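Local atomic coordinates of Cif-like 1 (Burkholderia cenocepacia, PDB entry 7JQY), a protein that probably hydrolyses epoxides as a Cif-like member of the alpha/beta hydrolase fold, and is found as an octamer in the crystal. Residues Ile117-Arg122 and Met127-Tyr132; Ala133-Thr138 and Glu235-Ala240. The protein carries 1 engineered substitution. All coordinates share one frame; numbering follows the deposited sequence.

Contact 1: Ile117-Arg122 and Met127-Tyr132; sequences IHLVGR and MVAYAY
L119 lies against the helix at two places, one on A129 and one on Y132, and so carries much of the meeting between strand 117-122 and residues 127-132. CG and the single branch CD2 are turned to the helix. CG comes 3.8 Å from A129 CB, while CD2 reaches past that methyl to the helix backbone, 3.6 Å from A129 O. The same CD2 touches the base of the tyrosine, 3.8 Å from Y132 CB, and approaches its ring obliquely. Leucine suits this place because one methyl, CD2, can fill the angle between A129 and Y132.

At chi1 -161° the Y132 ring swings away from its own backbone N and runs back along the strand toward I117. The two side chains approach from opposite directions. I117 CG1 lies between its backbone N and carbonyl carbon (chi1 62°), and the chain then extends to carry CD1 obliquely to the far part of the ring, 3.9 Å from Y132 CE2. Farther along the strand, G121 interposes no side chain, so its CA lies 4.4 Å from A129 CB. Glycine and alanine together let the axes close to 7.3 Å. No hydrogen bond crosses; apolar packing holds this buried contact.

Strand and helix open a beta-alpha-beta crossover that continues to strand 140-146; the turn joining them, whose S123 is engineered, has the position of a nucleophile elbow as in other alpha/beta hydrolases. The strand lies between 50-54 and 140-146, with L119 also touching V52. Helix 98-111 touches the Y132 side chain through I105 and R106, whereas H118, on the sheet's other face, meets F302.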
loop_
_atom_site.group_PDB
_atom_site.type_symbol
_atom_site.label_atom_id
_atom_site.label_comp_id
_atom_site.label_asym_id
_atom_site.label_seq_id
_atom_site.Cartn_x
_atom_site.Cartn_y
_atom_site.Cartn_z
ATOM N N ILE B 117 18.335 -36.216 -28.758
ATOM C CA ILE B 117 18.774 -35.355 -27.664
ATOM C C ILE B 117 18.944 -36.218 -26.423
ATOM O O ILE B 117 18.307 -37.266 -26.285
ATOM C CB ILE B 117 17.761 -34.229 -27.361
ATOM C CG1 ILE B 117 16.437 -34.860 -26.923
ATOM C CG2 ILE B 117 17.571 -33.312 -28.573
ATOM C CD1 ILE B 117 15.429 -33.897 -26.382
ATOM N N HIS B 118 19.846 -35.800 -25.544
ATOM C CA HIS B 118 19.819 -36.238 -24.155
ATOM C C HIS B 118 18.917 -35.273 -23.400
ATOM O O HIS B 118 18.855 -34.082 -23.728
ATOM C CB HIS B 118 21.220 -36.241 -23.549
ATOM C CG HIS B 118 22.200 -37.086 -24.303
ATOM N ND1 HIS B 118 22.352 -38.438 -24.076
ATOM C CD2 HIS B 118 23.067 -36.773 -25.296
ATOM C CE1 HIS B 118 23.280 -38.918 -24.885
ATOM N NE2 HIS B 118 23.731 -37.928 -25.634
ATOM N N LEU B 119 18.189 -35.788 -22.415
ATOM C CA LEU B 119 17.110 -35.032 -21.794
ATOM C C LEU B 119 17.220 -35.118 -20.279
ATOM O O LEU B 119 17.246 -36.220 -19.717
ATOM C CB LEU B 119 15.747 -35.541 -22.277
ATOM C CG LEU B 119 14.524 -34.672 -22.001
ATOM C CD1 LEU B 119 14.777 -33.223 -22.400
ATOM C CD2 LEU B 119 13.299 -35.242 -22.709
ATOM N N VAL B 120 17.257 -33.957 -19.624
ATOM C CA VAL B 120 17.348 -33.836 -18.173
ATOM C C VAL B 120 16.193 -32.974 -17.677
ATOM O O VAL B 120 15.966 -31.876 -18.198
ATOM C CB VAL B 120 18.685 -33.209 -17.742
ATOM C CG1 VAL B 120 18.823 -33.254 -16.211
ATOM C CG2 VAL B 120 19.851 -33.889 -18.443
ATOM N N GLY B 121 15.478 -33.454 -16.669
ATOM C CA GLY B 121 14.363 -32.711 -16.115
ATOM C C GLY B 121 14.272 -32.877 -14.613
ATOM O O GLY B 121 14.731 -33.873 -14.045
ATOM N N ARG B 122 13.672 -31.873 -13.968
ATOM C CA ARG B 122 13.358 -31.918 -12.544
ATOM C C ARG B 122 12.025 -31.219 -12.310
ATOM O O ARG B 122 11.594 -30.379 -13.106
ATOM C CB ARG B 122 14.465 -31.281 -11.678
ATOM C CG ARG B 122 14.483 -29.753 -11.643
ATOM C CD ARG B 122 15.380 -29.233 -10.517
ATOM N NE ARG B 122 14.934 -29.710 -9.213
ATOM C CZ ARG B 122 13.880 -29.228 -8.563
ATOM N NH1 ARG B 122 13.154 -28.245 -9.093
ATOM N NH2 ARG B 122 13.540 -29.735 -7.386
ATOM N N MET B 127 8.276 -34.091 -15.568
ATOM C CA MET B 127 7.027 -34.578 -16.142
ATOM C C MET B 127 6.983 -34.312 -17.641
ATOM O O MET B 127 6.587 -35.185 -18.425
ATOM C CB MET B 127 5.833 -33.921 -15.448
ATOM C CG MET B 127 5.934 -33.872 -13.926
ATOM S SD MET B 127 4.548 -33.035 -13.113
ATOM C CE MET B 127 5.084 -33.142 -11.411
ATOM N N VAL B 128 7.393 -33.113 -18.056
ATOM C CA VAL B 128 7.535 -32.819 -19.477
ATOM C C VAL B 128 8.550 -33.758 -20.120
ATOM O O VAL B 128 8.311 -34.322 -21.194
ATOM C CB VAL B 128 7.931 -31.345 -19.669
ATOM C CG1 VAL B 128 7.903 -30.970 -21.149
ATOM C CG2 VAL B 128 7.012 -30.440 -18.860
ATOM N N ALA B 129 9.697 -33.949 -19.467
ATOM C CA ALA B 129 10.727 -34.809 -20.041
ATOM C C ALA B 129 10.230 -36.242 -20.194
ATOM O O ALA B 129 10.516 -36.901 -21.200
ATOM C CB ALA B 129 11.995 -34.769 -19.187
ATOM N N TYR B 130 9.477 -36.742 -19.208
ATOM C CA TYR B 130 8.931 -38.090 -19.329
ATOM C C TYR B 130 7.918 -38.170 -20.463
ATOM O O TYR B 130 7.951 -39.106 -21.271
ATOM C CB TYR B 130 8.286 -38.531 -18.012
ATOM C CG TYR B 130 7.469 -39.794 -18.180
ATOM C CD1 TYR B 130 8.089 -41.019 -18.394
ATOM C CD2 TYR B 130 6.079 -39.757 -18.157
ATOM C CE1 TYR B 130 7.346 -42.179 -18.562
ATOM C CE2 TYR B 130 5.332 -40.903 -18.329
ATOM C CZ TYR B 130 5.970 -42.112 -18.531
ATOM O OH TYR B 130 5.225 -43.253 -18.704
ATOM N N ALA B 131 7.013 -37.189 -20.541
ATOM C CA ALA B 131 6.026 -37.162 -21.618
ATOM C C ALA B 131 6.692 -37.042 -22.979
ATOM O O ALA B 131 6.172 -37.563 -23.969
ATOM C CB ALA B 131 5.039 -36.015 -21.405
ATOM N N TYR B 132 7.844 -36.378 -23.043
ATOM C CA TYR B 132 8.613 -36.345 -24.281
ATOM C C TYR B 132 9.070 -37.747 -24.661
ATOM O O TYR B 132 8.858 -38.197 -25.793
ATOM C CB TYR B 132 9.815 -35.407 -24.113
ATOM C CG TYR B 132 10.470 -34.903 -25.395
ATOM C CD1 TYR B 132 10.584 -35.711 -26.528
ATOM C CD2 TYR B 132 10.995 -33.617 -25.457
ATOM C CE1 TYR B 132 11.190 -35.245 -27.687
ATOM C CE2 TYR B 132 11.602 -33.145 -26.607
ATOM C CZ TYR B 132 11.694 -33.959 -27.717
ATOM O OH TYR B 132 12.307 -33.478 -28.850
#

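Contact 2: Ala133-Thr138 and Glu235-Ala240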
loop_
_atom_site.group_PDB
_atom_site.type_symbol
_atom_site.label_atom_id
_atom_site.label_comp_id
_atom_site.label_asym_id
_atom_site.label_seq_id
_atom_site.Cartn_x
_atom_site.Cartn_y
_atom_site.Cartn_z
ATOM N N ALA B 133 9.667 -38.473 -23.706
ATOM C CA ALA B 133 10.157 -39.816 -23.992
ATOM C C ALA B 133 9.018 -40.785 -24.271
ATOM O O ALA B 133 9.171 -41.698 -25.088
ATOM C CB ALA B 133 11.012 -40.325 -22.834
ATOM N N ALA B 134 7.865 -40.594 -23.627
ATOM C CA ALA B 134 6.756 -41.517 -23.841
ATOM C C ALA B 134 6.148 -41.334 -25.225
ATOM O O ALA B 134 5.747 -42.314 -25.864
ATOM C CB ALA B 134 5.690 -41.327 -22.762
ATOM N N GLN B 135 6.082 -40.089 -25.709
ATOM C CA GLN B 135 5.453 -39.812 -26.998
ATOM C C GLN B 135 6.391 -40.029 -28.182
ATOM O O GLN B 135 5.926 -40.394 -29.267
ATOM C CB GLN B 135 4.909 -38.383 -27.021
ATOM C CG GLN B 135 3.548 -38.241 -26.368
ATOM C CD GLN B 135 3.214 -36.806 -26.037
ATOM O OE1 GLN B 135 2.129 -36.312 -26.365
ATOM N NE2 GLN B 135 4.144 -36.122 -25.380
ATOM N N TRP B 136 7.690 -39.790 -28.021
ATOM C CA TRP B 136 8.657 -39.944 -29.111
ATOM C C TRP B 136 9.885 -40.675 -28.588
ATOM O O TRP B 136 10.988 -40.119 -28.532
ATOM C CB TRP B 136 9.014 -38.581 -29.714
ATOM C CG TRP B 136 7.783 -37.833 -30.130
ATOM C CD1 TRP B 136 7.061 -38.020 -31.271
ATOM C CD2 TRP B 136 7.100 -36.813 -29.387
ATOM N NE1 TRP B 136 5.978 -37.176 -31.292
ATOM C CE2 TRP B 136 5.978 -36.423 -30.147
ATOM C CE3 TRP B 136 7.337 -36.178 -28.162
ATOM C CZ2 TRP B 136 5.094 -35.434 -29.721
ATOM C CZ3 TRP B 136 6.452 -35.204 -27.739
ATOM C CH2 TRP B 136 5.345 -34.842 -28.517
ATOM N N PRO B 137 9.733 -41.954 -28.235
ATOM C CA PRO B 137 10.841 -42.678 -27.582
ATOM C C PRO B 137 12.091 -42.817 -28.437
ATOM O O PRO B 137 13.202 -42.846 -27.891
ATOM C CB PRO B 137 10.228 -44.050 -27.267
ATOM C CG PRO B 137 8.746 -43.913 -27.508
ATOM C CD PRO B 137 8.568 -42.818 -28.490
ATOM N N THR B 138 11.954 -42.937 -29.760
ATOM C CA THR B 138 13.137 -43.057 -30.607
ATOM C C THR B 138 13.992 -41.797 -30.556
ATOM O O THR B 138 15.203 -41.858 -30.798
ATOM C CB THR B 138 12.737 -43.400 -32.044
ATOM O OG1 THR B 138 11.975 -42.327 -32.607
ATOM C CG2 THR B 138 11.900 -44.684 -32.069
ATOM N N GLU B 235 -2.551 -36.891 -14.688
ATOM C CA GLU B 235 -2.651 -38.212 -14.066
ATOM C C GLU B 235 -3.274 -39.209 -15.031
ATOM O O GLU B 235 -2.715 -40.281 -15.281
ATOM C CB GLU B 235 -3.446 -38.124 -12.769
ATOM C CG GLU B 235 -2.647 -37.508 -11.639
ATOM C CD GLU B 235 -3.498 -37.131 -10.451
ATOM O OE1 GLU B 235 -4.740 -37.064 -10.605
ATOM O OE2 GLU B 235 -2.923 -36.907 -9.359
ATOM N N THR B 236 -4.408 -38.839 -15.629
ATOM C CA THR B 236 -5.051 -39.689 -16.625
ATOM C C THR B 236 -4.114 -39.968 -17.791
ATOM O O THR B 236 -3.969 -41.116 -18.229
ATOM C CB THR B 236 -6.331 -39.013 -17.132
ATOM O OG1 THR B 236 -7.075 -38.492 -16.025
ATOM C CG2 THR B 236 -7.192 -39.983 -17.915
ATOM N N ARG B 237 -3.458 -38.926 -18.307
ATOM C CA ARG B 237 -2.626 -39.110 -19.489
ATOM C C ARG B 237 -1.395 -39.954 -19.178
ATOM O O ARG B 237 -1.030 -40.841 -19.961
ATOM C CB ARG B 237 -2.239 -37.745 -20.072
ATOM C CG ARG B 237 -1.491 -37.838 -21.378
ATOM C CD ARG B 237 -2.427 -38.207 -22.512
ATOM N NE ARG B 237 -1.722 -38.285 -23.784
ATOM C CZ ARG B 237 -1.680 -37.293 -24.669
ATOM N NH1 ARG B 237 -2.311 -36.153 -24.413
ATOM N NH2 ARG B 237 -1.015 -37.440 -25.809
ATOM N N PHE B 238 -0.778 -39.735 -18.013
ATOM C CA PHE B 238 0.467 -40.433 -17.686
ATOM C C PHE B 238 0.232 -41.906 -17.373
ATOM O O PHE B 238 1.059 -42.758 -17.721
ATOM C CB PHE B 238 1.154 -39.758 -16.497
ATOM C CG PHE B 238 2.011 -38.598 -16.877
ATOM C CD1 PHE B 238 1.688 -37.809 -17.974
ATOM C CD2 PHE B 238 3.147 -38.301 -16.145
ATOM C CE1 PHE B 238 2.478 -36.742 -18.330
ATOM C CE2 PHE B 238 3.946 -37.235 -16.493
ATOM C CZ PHE B 238 3.612 -36.447 -17.588
ATOM N N LYS B 239 -0.895 -42.219 -16.729
ATOM C CA LYS B 239 -1.233 -43.610 -16.438
ATOM C C LYS B 239 -1.315 -44.421 -17.723
ATOM O O LYS B 239 -0.943 -45.602 -17.758
ATOM C CB LYS B 239 -2.576 -43.649 -15.696
ATOM C CG LYS B 239 -2.546 -43.074 -14.286
ATOM C CD LYS B 239 -3.952 -42.811 -13.724
ATOM C CE LYS B 239 -4.217 -43.290 -12.309
ATOM N NZ LYS B 239 -5.153 -42.299 -11.671
ATOM N N ALA B 240 -1.838 -43.803 -18.779
ATOM C CA ALA B 240 -1.834 -44.421 -20.100
ATOM C C ALA B 240 -0.421 -44.548 -20.652
ATOM O O ALA B 240 -0.084 -45.552 -21.290
ATOM C CB ALA B 240 -2.723 -43.621 -21.057
#
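Q135 and R237 meet through their polar ends: Q135 OE1 lies 3.4 Å from R237 NH2, but the angle is too poor for a hydrogen bond. The glutamine can be followed from its root. Q135 CB stands 3.4 Å above one face of the W136 indole, nearer its margin than its middle. CG lies beside the backbone N, anti to the carbonyl carbon (chi1 -82°), and from there the chain is extended through CD. The side chain also packs on A102 and F241. At the tip the amide divides its work. NE2 turns back to the main chain and hydrogen-bonds A131 O, one turn earlier in its own helix, with a weak second bond to A99 O. That anchors the amide and leaves OE1 facing the arginine.

R237 arrives from the other helix with a bend at chi2 (74°), and its chain crosses the glutamine at about a right angle. The guanidinium and amide planes stand 87° apart, so the flat groups do not stack. A long, flexible arginine suits this exposed place, where it can reach across from one helix to the other, and the partial negative charge on OE1 probably draws the guanidinium mildly. The contact is small, burying 52 Å² in all.

It bridges the C-terminal end of helix 124-135 and helix 231-241 at the surface. Helix 98-111 runs beside both, receiving R237 on A99, while W136 makes a cation-pi contact with its R106.

In the fold
Both segments of contact 1 precede those of contact 2 in the chain, and helix 124-135 serves both: residues 127-132 pack on the central sheet, and its last turn, with Q135, adds a surface meeting with helix 231-241, which M127, Y130 and A131 already touch. The centres are 11 Å apart, the first about 8 Å and the second about 17 Å from the centre of the chain, so the pair leads from buried core to surface. F238 links them: its ring packs edge-to-face with Y130, and F238 CZ lies 3.3 Å from M127 O. The helix following the probable nucleophile elbow is thus held by the sheet and by a helix nearly a hundred residues later.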